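Local coordinates for protein pectinesterase A (Erwinia chrysanthemi, PDB 2NTP) that hydrolyses the methyl esters of pectin's polygalacturonate chains, releasing methanol in the first step of plant tissue maceration and soft rot, at residues Leu133-Ser138 and Ala142-Val147; Asp154-Ser159 and Ala183-Cys188; Tyr206-Ser211 and Tyr277-Met282. All blocks are in the same frame, centred on the assembly; numbering follows the deposited sequence.

Contact 1 (Leu133-Ser138 and Ala142-Val147)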
loop_
_atom_site.group_PDB
_atom_site.type_symbol
_atom_site.label_atom_id
_atom_site.label_comp_id
_atom_site.label_asym_id
_atom_site.label_seq_id
_atom_site.Cartn_x
_atom_site.Cartn_y
_atom_site.Cartn_z
ATOM N N LEU A 133 2.786 3.078 4.325
ATOM C CA LEU A 133 3.660 3.624 3.294
ATOM C C LEU A 133 2.857 4.367 2.239
ATOM O O LEU A 133 1.867 3.844 1.716
ATOM C CB LEU A 133 4.455 2.488 2.643
ATOM C CG LEU A 133 5.357 2.798 1.448
ATOM C CD1 LEU A 133 6.492 3.744 1.848
ATOM C CD2 LEU A 133 5.903 1.477 0.892
ATOM N N TYR A 134 3.302 5.580 1.924
ATOM C CA TYR A 134 2.648 6.433 0.943
ATOM C C TYR A 134 3.701 6.846 -0.070
ATOM O O TYR A 134 4.697 7.464 0.289
ATOM C CB TYR A 134 2.050 7.659 1.644
ATOM C CG TYR A 134 1.405 8.731 0.775
ATOM C CD1 TYR A 134 0.839 8.433 -0.466
ATOM C CD2 TYR A 134 1.323 10.050 1.233
ATOM C CE1 TYR A 134 0.231 9.430 -1.237
ATOM C CE2 TYR A 134 0.718 11.037 0.477
ATOM C CZ TYR A 134 0.180 10.726 -0.751
ATOM O OH TYR A 134 -0.417 11.727 -1.493
ATOM N N VAL A 135 3.497 6.455 -1.324
ATOM C CA VAL A 135 4.330 6.940 -2.421
ATOM C C VAL A 135 3.515 8.026 -3.106
ATOM O O VAL A 135 2.422 7.758 -3.608
ATOM C CB VAL A 135 4.699 5.806 -3.417
ATOM C CG1 VAL A 135 5.633 6.337 -4.512
ATOM C CG2 VAL A 135 5.358 4.642 -2.690
ATOM N N THR A 136 4.030 9.257 -3.107
ATOM C CA THR A 136 3.252 10.418 -3.562
ATOM C C THR A 136 3.402 10.670 -5.062
ATOM O O THR A 136 4.116 9.948 -5.750
ATOM C CB THR A 136 3.642 11.713 -2.805
ATOM O OG1 THR A 136 4.911 12.192 -3.277
ATOM C CG2 THR A 136 3.710 11.466 -1.308
ATOM N N LYS A 137 2.738 11.714 -5.551
ATOM C CA LYS A 137 2.867 12.131 -6.957
ATOM C C LYS A 137 4.299 12.502 -7.359
ATOM O O LYS A 137 4.653 12.436 -8.544
ATOM C CB LYS A 137 1.896 13.272 -7.274
ATOM C CG LYS A 137 0.441 12.869 -7.163
ATOM C CD LYS A 137 -0.463 13.768 -7.983
ATOM C CE LYS A 137 -1.889 13.243 -7.972
ATOM N NZ LYS A 137 -2.714 13.880 -9.031
ATOM N N SER A 138 5.115 12.867 -6.368
ATOM C CA SER A 138 6.521 13.245 -6.562
ATOM C C SER A 138 7.437 12.038 -6.423
ATOM O O SER A 138 8.672 12.143 -6.521
ATOM C CB SER A 138 6.920 14.315 -5.546
ATOM O OG SER A 138 6.063 15.436 -5.639
ATOM N N ALA A 142 10.241 3.983 -7.264
ATOM C CA ALA A 142 10.428 3.560 -5.879
ATOM C C ALA A 142 10.430 2.037 -5.801
ATOM O O ALA A 142 9.493 1.389 -6.266
ATOM C CB ALA A 142 9.329 4.138 -4.989
ATOM N N TYR A 143 11.474 1.479 -5.197
ATOM C CA TYR A 143 11.701 0.033 -5.215
ATOM C C TYR A 143 11.737 -0.519 -3.798
ATOM O O TYR A 143 12.505 -0.046 -2.961
ATOM C CB TYR A 143 13.020 -0.243 -5.946
ATOM C CG TYR A 143 13.460 -1.691 -6.113
ATOM C CD1 TYR A 143 12.554 -2.761 -6.053
ATOM C CD2 TYR A 143 14.799 -1.979 -6.378
ATOM C CE1 TYR A 143 12.993 -4.090 -6.222
ATOM C CE2 TYR A 143 15.236 -3.284 -6.559
ATOM C CZ TYR A 143 14.337 -4.333 -6.479
ATOM O OH TYR A 143 14.800 -5.617 -6.668
ATOM N N PHE A 144 10.903 -1.522 -3.540
ATOM C CA PHE A 144 10.829 -2.137 -2.218
ATOM C C PHE A 144 11.065 -3.631 -2.344
ATOM O O PHE A 144 10.249 -4.339 -2.927
ATOM C CB PHE A 144 9.471 -1.833 -1.575
ATOM C CG PHE A 144 9.173 -0.367 -1.491
ATOM C CD1 PHE A 144 8.615 0.304 -2.580
ATOM C CD2 PHE A 144 9.495 0.351 -0.342
ATOM C CE1 PHE A 144 8.360 1.679 -2.519
ATOM C CE2 PHE A 144 9.245 1.721 -0.271
ATOM C CZ PHE A 144 8.679 2.384 -1.366
ATOM N N LYS A 145 12.198 -4.099 -1.822
ATOM C CA LYS A 145 12.566 -5.516 -1.919
ATOM C C LYS A 145 12.704 -6.140 -0.537
ATOM O O LYS A 145 13.395 -5.591 0.322
ATOM C CB LYS A 145 13.870 -5.702 -2.703
ATOM C CG LYS A 145 14.224 -7.179 -2.917
ATOM C CD LYS A 145 15.290 -7.396 -3.965
ATOM C CE LYS A 145 15.483 -8.882 -4.242
ATOM N NZ LYS A 145 14.371 -9.479 -5.054
ATOM N N ASP A 146 12.057 -7.290 -0.339
ATOM C CA ASP A 146 12.057 -7.970 0.959
ATOM C C ASP A 146 11.596 -6.995 2.049
ATOM O O ASP A 146 12.254 -6.801 3.078
ATOM C CB ASP A 146 13.440 -8.565 1.250
ATOM C CG ASP A 146 13.474 -9.403 2.518
ATOM O OD1 ASP A 146 12.487 -10.110 2.820
ATOM O OD2 ASP A 146 14.515 -9.352 3.210
ATOM N N VAL A 147 10.455 -6.366 1.797
ATOM C CA VAL A 147 9.881 -5.394 2.724
ATOM C C VAL A 147 8.526 -5.911 3.201
ATOM O O VAL A 147 7.802 -6.556 2.444
ATOM C CB VAL A 147 9.732 -3.997 2.056
ATOM C CG1 VAL A 147 8.871 -3.059 2.893
ATOM C CG2 VAL A 147 11.109 -3.367 1.819
#
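The aromatic ring of Phe144 receives Leu133 over one face: the methyl CD2 of Leu133 stands 3.8 Å from the ring centroid in a CH-pi contact displaced toward the rim. The closest approach is at the CE2-CZ side of the ring, where Leu133 CD2 lies 3.5 Å from Phe144 CE2, and the other branch, CD1, follows at 4.0 Å from the same carbon. Val135 comes at the ring obliquely, its CG2 4.2 Å from Phe144 CE1, while its second methyl, CG1, reaches the CB of Ala142. Leu133 extends inward with CG trans to its own nitrogen (chi1 175°), and Phe144 meets it from the opposite direction, its ring swung to the side of the backbone N (chi1 -56°). Here strand 133-135 faces strand 142-145 across the interior of a right-handed parallel beta-helix, the fold of the pectinesterase family, with the chain directions 150° apart. Phe144 also stacks on Phe165, on the next strand of the same sheet, and touches Ala100 on the strand at its other flank. Since all four touching residues are buried and apolar, cohesion between these two walls rests on dispersion and hydrophobic burial rather than on polar bonds.

Contact 2 (Asp154-Ser159 and Ala183-Cys188). With ADA (alpha-D-galactopyranuronic acid), chain C; ADA (alpha-D-galactopyranuronic acid), chain B.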
loop_
_atom_site.group_PDB
_atom_site.type_symbol
_atom_site.label_atom_id
_atom_site.label_comp_id
_atom_site.label_asym_id
_atom_site.label_seq_id
_atom_site.Cartn_x
_atom_site.Cartn_y
_atom_site.Cartn_z
ATOM N N ASP A 154 -6.148 0.859 4.552
ATOM C CA ASP A 154 -5.303 1.757 3.742
ATOM C C ASP A 154 -3.786 1.600 3.993
ATOM O O ASP A 154 -3.025 2.573 3.968
ATOM C CB ASP A 154 -5.734 3.233 3.937
ATOM C CG ASP A 154 -7.003 3.591 3.169
ATOM O OD1 ASP A 154 -7.736 2.675 2.741
ATOM O OD2 ASP A 154 -7.273 4.799 2.988
ATOM N N THR A 155 -3.338 0.368 4.206
ATOM C CA THR A 155 -1.918 0.111 4.503
ATOM C C THR A 155 -0.933 0.755 3.512
ATOM O O THR A 155 0.010 1.427 3.929
ATOM C CB THR A 155 -1.651 -1.402 4.585
ATOM O OG1 THR A 155 -2.547 -1.974 5.549
ATOM C CG2 THR A 155 -0.189 -1.685 4.992
ATOM N N LEU A 156 -1.164 0.537 2.219
ATOM C CA LEU A 156 -0.266 1.012 1.161
ATOM C C LEU A 156 -0.975 1.953 0.191
ATOM O O LEU A 156 -1.914 1.550 -0.503
ATOM C CB LEU A 156 0.338 -0.166 0.396
ATOM C CG LEU A 156 1.217 0.208 -0.806
ATOM C CD1 LEU A 156 2.398 1.107 -0.394
ATOM C CD2 LEU A 156 1.714 -1.055 -1.518
ATOM N N TYR A 157 -0.489 3.192 0.144
ATOM C CA TYR A 157 -1.054 4.254 -0.685
ATOM C C TYR A 157 -0.047 4.506 -1.803
ATOM O O TYR A 157 1.010 5.080 -1.565
ATOM C CB TYR A 157 -1.229 5.520 0.171
ATOM C CG TYR A 157 -2.077 6.651 -0.408
ATOM C CD1 TYR A 157 -2.507 6.650 -1.739
ATOM C CD2 TYR A 157 -2.436 7.740 0.393
ATOM C CE1 TYR A 157 -3.278 7.705 -2.254
ATOM C CE2 TYR A 157 -3.197 8.795 -0.112
ATOM C CZ TYR A 157 -3.619 8.769 -1.426
ATOM O OH TYR A 157 -4.372 9.817 -1.913
ATOM N N VAL A 158 -0.357 4.040 -3.009
ATOM C CA VAL A 158 0.531 4.223 -4.155
ATOM C C VAL A 158 -0.054 5.223 -5.155
ATOM O O VAL A 158 -1.020 4.922 -5.853
ATOM C CB VAL A 158 0.891 2.870 -4.846
ATOM C CG1 VAL A 158 1.986 2.140 -4.065
ATOM C CG2 VAL A 158 -0.341 1.978 -4.995
ATOM N N SER A 159 0.534 6.418 -5.195
ATOM C CA SER A 159 0.100 7.474 -6.110
ATOM C C SER A 159 1.219 7.838 -7.092
ATOM O O SER A 159 2.333 7.346 -6.971
ATOM C CB SER A 159 -0.336 8.704 -5.306
ATOM O OG SER A 159 -0.964 9.676 -6.126
ATOM N N ALA A 183 1.848 0.418 -9.892
ATOM C CA ALA A 183 2.499 -0.348 -8.843
ATOM C C ALA A 183 2.495 -1.820 -9.210
ATOM O O ALA A 183 1.431 -2.427 -9.384
ATOM C CB ALA A 183 1.802 -0.120 -7.496
ATOM N N LEU A 184 3.695 -2.376 -9.347
ATOM C CA LEU A 184 3.886 -3.772 -9.722
ATOM C C LEU A 184 4.354 -4.557 -8.503
ATOM O O LEU A 184 5.276 -4.130 -7.799
ATOM C CB LEU A 184 4.918 -3.883 -10.857
ATOM C CG LEU A 184 5.328 -5.279 -11.347
ATOM C CD1 LEU A 184 4.141 -6.022 -11.986
ATOM C CD2 LEU A 184 6.481 -5.179 -12.335
ATOM N N PHE A 185 3.713 -5.700 -8.267
ATOM C CA PHE A 185 4.014 -6.544 -7.118
ATOM C C PHE A 185 4.400 -7.915 -7.641
ATOM O O PHE A 185 3.636 -8.531 -8.392
ATOM C CB PHE A 185 2.788 -6.662 -6.198
ATOM C CG PHE A 185 2.273 -5.338 -5.701
ATOM C CD1 PHE A 185 1.414 -4.561 -6.485
ATOM C CD2 PHE A 185 2.656 -4.861 -4.451
ATOM C CE1 PHE A 185 0.953 -3.331 -6.026
ATOM C CE2 PHE A 185 2.198 -3.636 -3.985
ATOM C CZ PHE A 185 1.349 -2.867 -4.771
ATOM N N ASN A 186 5.586 -8.384 -7.269
ATOM C CA ASN A 186 6.027 -9.716 -7.674
ATOM C C ASN A 186 6.502 -10.557 -6.501
ATOM O O ASN A 186 7.300 -10.101 -5.679
ATOM C CB ASN A 186 7.114 -9.646 -8.747
ATOM C CG ASN A 186 7.479 -11.025 -9.287
ATOM O OD1 ASN A 186 8.552 -11.553 -8.998
ATOM N ND2 ASN A 186 6.564 -11.629 -10.028
ATOM N N ASN A 187 6.007 -11.792 -6.435
ATOM C CA ASN A 187 6.369 -12.723 -5.364
ATOM C C ASN A 187 6.091 -12.147 -3.975
ATOM O O ASN A 187 6.922 -12.239 -3.069
ATOM C CB ASN A 187 7.828 -13.189 -5.506
ATOM C CG ASN A 187 8.153 -14.370 -4.616
ATOM O OD1 ASN A 187 7.334 -15.274 -4.438
ATOM N ND2 ASN A 187 9.351 -14.370 -4.049
ATOM N N CYS A 188 4.912 -11.546 -3.832
ATOM C CA CYS A 188 4.490 -10.962 -2.567
ATOM C C CYS A 188 3.410 -11.804 -1.899
ATOM O O CYS A 188 2.619 -12.473 -2.580
ATOM C CB CYS A 188 3.970 -9.541 -2.790
ATOM S SG CYS A 188 5.255 -8.312 -3.116
HETATM C C1 ADA C . -13.847 4.926 3.661
HETATM C C2 ADA C . -14.270 6.101 2.785
HETATM C C3 ADA C . -13.937 5.806 1.321
HETATM C C4 ADA C . -12.461 5.420 1.184
HETATM C C5 ADA C . -12.171 4.220 2.087
HETATM C C6 ADA C . -10.737 3.755 2.035
HETATM O O2 ADA C . -15.675 6.328 2.953
HETATM O O3 ADA C . -14.246 6.948 0.511
HETATM O O4 ADA C . -11.644 6.516 1.611
HETATM O O5 ADA C . -12.473 4.595 3.440
HETATM O O6B ADA C . -10.142 3.621 0.937
HETATM O O6A ADA C . -10.195 3.504 3.131
HETATM C C1 ADA B . -9.800 11.885 0.127
HETATM C C2 ADA B . -9.211 12.270 -1.231
HETATM C C3 ADA B . -7.762 11.793 -1.352
HETATM C C4 ADA B . -6.927 12.256 -0.153
HETATM C C5 ADA B . -7.612 11.825 1.144
HETATM C C6 ADA B . -6.861 12.296 2.360
HETATM O O2 ADA B . -10.012 11.674 -2.254
HETATM O O3 ADA B . -7.186 12.241 -2.591
HETATM O O4 ADA B . -6.804 13.686 -0.141
HETATM O O5 ADA B . -8.950 12.347 1.182
HETATM O O6B ADA B . -5.618 12.168 2.396
HETATM O O6A ADA B . -7.516 12.798 3.296
#
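Apolar contacts join the two segments, and two pairs carry them. Leu156 meets Phe185 from the opposite direction, placing its CD2 methyl at the ring edge, in the plane, 3.6 Å from Phe185 CE2 and 3.7 Å from Phe185 CZ. The extended first torsion of Leu156 (chi1 176°) carries the isobutyl group inward to that rim. Beside it, Val158 straddles the single methyl of Ala183: the CG2 of Val158 is 3.9 Å from Ala183 CB, and CG1 of the same valine is 4.1 Å from it. Both pairs belong to the core of the parallel beta-helix, where strand 156-158 of one sheet faces strand 182-186 of another; Ile170, from the third, touches both Leu156 and Phe185. Aromatic stacking occupies the other side of strand 156-158, where Tyr157 lies between Tyr134 and Phe178 and borders the glycan pocket. The polar contact lies at the start of 154-159: Asp154, the proton donor of the reaction, brings OD1 to 2.6 Å from O6A of the galacturonate in chain C. A covalent tie, the disulfide of Cys188 with Cys168, lies at the end of 183-188.

Contact 3 (Tyr206-Ser211 and Tyr277-Met282). With ADA (alpha-D-galactopyranuronic acid), chain D.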
loop_
_atom_site.group_PDB
_atom_site.type_symbol
_atom_site.label_atom_id
_atom_site.label_comp_id
_atom_site.label_asym_id
_atom_site.label_seq_id
_atom_site.Cartn_x
_atom_site.Cartn_y
_atom_site.Cartn_z
ATOM N N TYR A 206 -11.111 -5.490 1.272
ATOM C CA TYR A 206 -10.811 -5.464 -0.164
ATOM C C TYR A 206 -9.308 -5.286 -0.300
ATOM O O TYR A 206 -8.720 -4.385 0.308
ATOM C CB TYR A 206 -11.543 -4.305 -0.868
ATOM C CG TYR A 206 -12.969 -4.124 -0.392
ATOM C CD1 TYR A 206 -13.252 -3.316 0.710
ATOM C CD2 TYR A 206 -14.029 -4.790 -1.013
ATOM C CE1 TYR A 206 -14.551 -3.165 1.179
ATOM C CE2 TYR A 206 -15.345 -4.641 -0.549
ATOM C CZ TYR A 206 -15.587 -3.818 0.548
ATOM O OH TYR A 206 -16.862 -3.651 1.040
ATOM N N LEU A 207 -8.679 -6.144 -1.091
ATOM C CA LEU A 207 -7.225 -6.082 -1.261
ATOM C C LEU A 207 -6.809 -4.771 -1.905
ATOM O O LEU A 207 -5.835 -4.145 -1.490
ATOM C CB LEU A 207 -6.718 -7.238 -2.125
ATOM C CG LEU A 207 -6.391 -8.562 -1.433
ATOM C CD1 LEU A 207 -7.610 -9.192 -0.791
ATOM C CD2 LEU A 207 -5.762 -9.514 -2.436
ATOM N N THR A 208 -7.547 -4.363 -2.932
ATOM C CA THR A 208 -7.160 -3.187 -3.700
ATOM C C THR A 208 -8.301 -2.205 -3.888
ATOM O O THR A 208 -9.469 -2.586 -3.906
ATOM C CB THR A 208 -6.584 -3.556 -5.088
ATOM O OG1 THR A 208 -7.616 -4.103 -5.923
ATOM C CG2 THR A 208 -5.441 -4.569 -4.954
ATOM N N ALA A 209 -7.937 -0.935 -4.026
ATOM C CA ALA A 209 -8.888 0.108 -4.400
ATOM C C ALA A 209 -8.166 1.066 -5.343
ATOM O O ALA A 209 -7.726 2.143 -4.928
ATOM C CB ALA A 209 -9.426 0.833 -3.169
ATOM N N PRO A 210 -8.013 0.656 -6.616
ATOM C CA PRO A 210 -7.287 1.483 -7.580
ATOM C C PRO A 210 -8.100 2.698 -8.015
ATOM O O PRO A 210 -9.328 2.611 -8.154
ATOM C CB PRO A 210 -7.072 0.531 -8.756
ATOM C CG PRO A 210 -8.254 -0.384 -8.702
ATOM C CD PRO A 210 -8.517 -0.590 -7.231
ATOM N N SER A 211 -7.406 3.819 -8.201
ATOM C CA SER A 211 -8.009 5.061 -8.689
ATOM C C SER A 211 -7.344 5.499 -9.993
ATOM O O SER A 211 -7.380 6.680 -10.360
ATOM C CB SER A 211 -7.869 6.150 -7.637
ATOM O OG SER A 211 -6.515 6.274 -7.234
ATOM N N TYR A 277 -13.966 -13.694 -2.681
ATOM C CA TYR A 277 -15.249 -13.918 -3.367
ATOM C C TYR A 277 -15.292 -13.376 -4.798
ATOM O O TYR A 277 -16.163 -13.767 -5.588
ATOM C CB TYR A 277 -16.435 -13.378 -2.546
ATOM C CG TYR A 277 -16.404 -11.888 -2.269
ATOM C CD1 TYR A 277 -16.746 -10.958 -3.256
ATOM C CD2 TYR A 277 -16.049 -11.408 -1.011
ATOM C CE1 TYR A 277 -16.713 -9.584 -2.994
ATOM C CE2 TYR A 277 -16.017 -10.036 -0.740
ATOM C CZ TYR A 277 -16.350 -9.137 -1.733
ATOM O OH TYR A 277 -16.315 -7.788 -1.462
ATOM N N GLY A 278 -14.362 -12.479 -5.129
ATOM C CA GLY A 278 -14.349 -11.805 -6.432
ATOM C C GLY A 278 -14.171 -10.308 -6.281
ATOM O O GLY A 278 -13.501 -9.850 -5.356
ATOM N N TRP A 279 -14.766 -9.546 -7.195
ATOM C CA TRP A 279 -14.647 -8.089 -7.195
ATOM C C TRP A 279 -15.871 -7.448 -6.537
ATOM O O TRP A 279 -16.862 -8.128 -6.259
ATOM C CB TRP A 279 -14.499 -7.576 -8.632
ATOM C CG TRP A 279 -13.350 -8.181 -9.396
ATOM C CD1 TRP A 279 -13.416 -9.202 -10.306
ATOM C CD2 TRP A 279 -11.969 -7.799 -9.323
ATOM N NE1 TRP A 279 -12.163 -9.478 -10.801
ATOM C CE2 TRP A 279 -11.256 -8.635 -10.214
ATOM C CE3 TRP A 279 -11.265 -6.832 -8.591
ATOM C CZ2 TRP A 279 -9.870 -8.532 -10.396
ATOM C CZ3 TRP A 279 -9.891 -6.724 -8.772
ATOM C CH2 TRP A 279 -9.204 -7.573 -9.668
ATOM N N ASP A 280 -15.813 -6.139 -6.291
ATOM C CA ASP A 280 -16.949 -5.449 -5.676
ATOM C C ASP A 280 -17.108 -4.020 -6.189
ATOM O O ASP A 280 -16.238 -3.499 -6.895
ATOM C CB ASP A 280 -16.825 -5.452 -4.144
ATOM C CG ASP A 280 -18.170 -5.636 -3.439
ATOM O OD1 ASP A 280 -19.206 -5.141 -3.940
ATOM O OD2 ASP A 280 -18.188 -6.276 -2.369
ATOM N N LYS A 281 -18.237 -3.409 -5.828
ATOM C CA LYS A 281 -18.524 -2.010 -6.137
ATOM C C LYS A 281 -18.073 -1.094 -4.998
ATOM O O LYS A 281 -17.726 -1.556 -3.908
ATOM C CB LYS A 281 -20.026 -1.821 -6.411
ATOM C CG LYS A 281 -20.935 -2.181 -5.238
ATOM C CD LYS A 281 -22.412 -2.120 -5.624
ATOM C CE LYS A 281 -23.290 -2.365 -4.407
ATOM N NZ LYS A 281 -24.702 -2.663 -4.784
ATOM N N MET A 282 -18.080 0.210 -5.263
ATOM C CA MET A 282 -17.729 1.207 -4.263
ATOM C C MET A 282 -18.511 2.483 -4.520
ATOM O O MET A 282 -18.770 2.834 -5.674
ATOM C CB MET A 282 -16.228 1.497 -4.299
ATOM C CG MET A 282 -15.716 2.314 -3.118
ATOM S SD MET A 282 -13.938 2.568 -3.199
ATOM C CE MET A 282 -13.662 3.465 -1.676
HETATM C C1 ADA D . -20.432 -0.412 5.239
HETATM C C2 ADA D . -19.676 -0.514 3.908
HETATM C C3 ADA D . -18.567 -1.563 3.996
HETATM C C4 ADA D . -17.642 -1.264 5.177
HETATM C C5 ADA D . -18.442 -1.111 6.480
HETATM C C6 ADA D . -17.540 -0.680 7.606
HETATM O O1 ADA D . -21.202 -1.602 5.483
HETATM O O2 ADA D . -20.577 -0.830 2.838
HETATM O O3 ADA D . -17.810 -1.604 2.779
HETATM O O4 ADA D . -16.860 -0.089 4.908
HETATM O O5 ADA D . -19.521 -0.168 6.328
HETATM O O6B ADA D . -17.411 0.544 7.846
HETATM O O6A ADA D . -16.942 -1.562 8.266
HETATM O O HOH W 1 -18.931 -4.531 -0.331
#
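Asp280 OD2, gripped by two donors, links Tyr277 to Tyr206. The hydroxyl of Tyr277 donates at 2.6 Å to Asp280 OD2, which receives it on its anti lone pair, the one away from OD1, and a water molecule donates to the same oxygen at 2.8 Å. That water is also hydrogen-bonded to Tyr206 OH at 2.6 Å, bridging the two segments. The other carboxylate oxygen, OD1, accepts from the backbone N of Lys281 at 2.7 Å, again through its anti lone pair, which helps fix the carboxylate's rotation. Around the Tyr206 ring, Asp280 OD2 lies at the edge, in the plane, 3.8 Å from Tyr206 CE2, with ring and carboxylate planes 71° apart. Tyr277 crosses obliquely, bringing its OH to 3.4 Å from that same CE2. On its other side the hydroxyl of Tyr206 is hydrogen-bonded to O3 of the galacturonate in chain D, 2.8 Å away. Tyr206 is an established substrate-binding residue of this pectinesterase and packs on Asp175, the nucleophile, and Arg243, another substrate-binding residue. The sugar hydroxyl is therefore connected, through one tyrosine and one water, to a second-shell carboxylate that probably helps to orient the tyrosine hydroxyl and to polarise it.

How the contacts relate
From the N terminus, contact 1 comes first and closes a tight loop, since just three residues separate 133-138 from 142-147. Contact 2 opens afterwards and spans 23 residues, 13 of them in strands, before 183-188 answers 154-159. Contact 3 has the widest loop, 65 residues between 206-211 and 277-282. The three follow in series, neither nested nor crossed. Contacts 1 and 2 touch directly: 133-135 and 156-158 are neighbouring strands of one parallel sheet, probably bonded through Val135 N and Tyr157 O, and both contacts join that sheet to the ten-stranded one across the core. Contact 3, centred about 14 Å from contact 2's centre, touches neither and joins strand 205-210 to the end of strand 276-278 and the loop after it, beside the glycan.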